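Local coordinates for protein design 2L4HC2_11 (Synthetic construct, PDB 5J2L), which self-assembles, as a de novo designed helical hairpin, into a homodimeric helical bundle whose specificity is mediated by modular hydrogen-bond networks, at the interface of chains A and B. Numbering follows the deposited sequence. Chains: chain A/B, protein design 2L4HC2_11.

The interface of chains A and B. Residues chain A 21, 25, 28, 60, 63-64, 67; chain B 21, 63-64, 67-68, 71.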
# COMPACT_ATOMS: atom_id res chain seq x y z
N GLN A 21 -9.62 6.05 -3.03
CA GLN A 21 -8.56 5.27 -2.42
C GLN A 21 -9.10 3.97 -1.85
O GLN A 21 -8.43 2.95 -1.97
CB GLN A 21 -7.82 6.06 -1.34
CG GLN A 21 -7.03 7.23 -1.88
CD GLN A 21 -6.07 6.78 -2.98
OE1 GLN A 21 -5.52 5.67 -2.93
NE2 GLN A 21 -5.87 7.63 -3.97
N THR A 25 -7.65 0.35 -2.85
CA THR A 25 -7.21 -0.65 -1.86
C THR A 25 -7.84 -2.00 -2.15
O THR A 25 -7.17 -3.03 -2.06
CB THR A 25 -7.53 -0.24 -0.42
OG1 THR A 25 -6.82 0.96 -0.07
CG2 THR A 25 -7.13 -1.34 0.55
N ILE A 28 -6.08 -3.63 -5.03
CA ILE A 28 -4.78 -4.15 -4.62
C ILE A 28 -4.93 -5.47 -3.89
O ILE A 28 -4.17 -6.41 -4.12
CB ILE A 28 -4.00 -3.12 -3.79
CG1 ILE A 28 -3.59 -1.96 -4.72
CG2 ILE A 28 -2.80 -3.76 -3.08
CD1 ILE A 28 -3.06 -0.75 -4.00
N LEU A 60 0.97 0.70 -4.43
CA LEU A 60 0.94 1.07 -3.02
C LEU A 60 1.65 2.39 -2.79
O LEU A 60 1.18 3.21 -2.02
CB LEU A 60 1.57 -0.03 -2.13
CG LEU A 60 0.76 -1.32 -1.97
CD1 LEU A 60 1.61 -2.36 -1.24
CD2 LEU A 60 -0.49 -1.01 -1.16
N GLN A 63 -0.57 5.16 -3.81
CA GLN A 63 -1.62 5.36 -2.83
C GLN A 63 -1.11 6.15 -1.64
O GLN A 63 -1.76 7.09 -1.18
CB GLN A 63 -2.24 4.02 -2.39
CG GLN A 63 -3.34 4.19 -1.37
CD GLN A 63 -4.12 2.93 -1.11
OE1 GLN A 63 -3.60 1.90 -0.66
NE2 GLN A 63 -5.42 3.02 -1.42
N SER A 64 0.04 5.74 -1.16
CA SER A 64 0.72 6.34 -0.05
C SER A 64 0.95 7.83 -0.28
O SER A 64 0.64 8.65 0.59
CB SER A 64 2.02 5.59 0.18
OG SER A 64 2.74 6.12 1.24
N LEU A 67 -2.25 9.75 -0.05
CA LEU A 67 -2.72 9.93 1.31
C LEU A 67 -1.91 11.01 1.99
O LEU A 67 -2.45 11.77 2.80
CB LEU A 67 -2.65 8.61 2.10
CG LEU A 67 -3.61 7.53 1.61
CD1 LEU A 67 -3.43 6.28 2.46
CD2 LEU A 67 -5.02 8.08 1.65
N GLN B 21 4.51 2.75 7.01
CA GLN B 21 4.31 1.83 5.89
C GLN B 21 5.16 2.23 4.71
O GLN B 21 5.58 1.36 3.95
CB GLN B 21 2.85 1.68 5.43
CG GLN B 21 2.23 2.91 4.84
CD GLN B 21 2.64 3.17 3.40
OE1 GLN B 21 2.94 2.31 2.56
NE2 GLN B 21 2.66 4.45 3.13
N GLN B 63 0.82 -4.44 4.27
CA GLN B 63 0.96 -3.03 3.98
C GLN B 63 -0.34 -2.45 3.41
O GLN B 63 -0.72 -1.32 3.73
CB GLN B 63 2.13 -2.80 3.04
CG GLN B 63 3.46 -3.13 3.67
CD GLN B 63 3.76 -2.29 4.89
OE1 GLN B 63 3.61 -1.07 4.87
NE2 GLN B 63 4.20 -2.95 5.96
N SER B 64 -1.03 -3.24 2.58
CA SER B 64 -2.28 -2.81 1.97
C SER B 64 -3.30 -2.54 3.07
O SER B 64 -4.03 -1.53 3.03
CB SER B 64 -2.77 -3.84 0.97
OG SER B 64 -3.93 -3.41 0.34
N LEU B 67 -2.74 0.68 4.90
CA LEU B 67 -3.26 1.83 4.17
C LEU B 67 -4.78 1.94 4.30
O LEU B 67 -5.30 3.03 4.42
CB LEU B 67 -2.84 1.77 2.70
CG LEU B 67 -1.35 2.02 2.46
CD1 LEU B 67 -1.01 1.74 1.00
CD2 LEU B 67 -1.03 3.45 2.82
N ARG B 68 -5.47 0.80 4.30
CA ARG B 68 -6.92 0.76 4.47
C ARG B 68 -7.31 1.42 5.78
O ARG B 68 -8.28 2.17 5.85
CB ARG B 68 -7.45 -0.67 4.42
CG ARG B 68 -8.96 -0.80 4.47
CD ARG B 68 -9.40 -2.23 4.45
NE ARG B 68 -8.97 -2.96 5.64
CZ ARG B 68 -8.79 -4.30 5.70
NH1 ARG B 68 -9.00 -5.05 4.64
NH2 ARG B 68 -8.39 -4.87 6.83
N ILE B 71 -6.86 5.21 5.72
CA ILE B 71 -7.98 5.79 4.98
C ILE B 71 -9.22 5.89 5.88
O ILE B 71 -9.90 6.92 5.92
CB ILE B 71 -8.31 4.95 3.71
CG1 ILE B 71 -7.18 5.07 2.71
CG2 ILE B 71 -9.61 5.39 3.09
CD1 ILE B 71 -7.26 4.08 1.59
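A polar network built within chain A packs against a leucine and isoleucine ridge of chain B in this part of the homodimer interface. At its centre, A:Gln63 leaves its helix with CG anti to the backbone N (chi1 180°) and runs extended beyond CG, carrying its carboxamide across to the other helix of the same hairpin. There NE2 donates twice, close to its own amide plane: to the hydroxyl OG1 of A:Thr25 at 2.8 Å, and to the side-chain carbonyl OE1 of A:Gln21 at 3.1 Å, the latter in the carbonyl plane and on a lone pair. The A:Thr25 hydroxyl in turn donates to the main-chain O of A:Gln21, approaching from above the carbonyl plane. These bonds fix the rotation of the A:Gln63 amide, and an alanine here, lacking the amide that donates to A:Gln21 OE1 and A:Thr25 OG1, would probably loosen the network and the packing against B:Leu67.

Between the chains, the amide NE2 of B:Gln21 donates to the hydroxyl OG of A:Ser64 over a short 2.5 Å, nearly in the amide plane but bent, with 139° at the hydrogen. B:Gln21 gets there with CG in the crowded position between backbone N and carbonyl carbon (chi1 66°) and a further bend at chi2.

Apolar side chains of chain B pack against the chain A network. B:Leu67 meets A:Gln63 tip to tip and crosses A:Leu60 obliquely, its CD1 lying 3.5 Å from A:Leu60 CD2; its other methyl, CD2, is 3.7 Å from A:Leu67 CD1. B:Ile71 points CD1 at A:Thr25 tip to tip and also touches A:Gln21 CB at 3.6 Å, while the B:Ile71 side chain crosses A:Leu67 at about a right angle, with CG1 against the A:Leu67 methyls CD1 and CD2.

Both helices of chain A, 7-41 and 46-80, contribute to the patch, facing mainly helix 46-80 of chain B, with B:Gln21 reaching in from helix 7-41, midway along the bundle formed by the two hairpins.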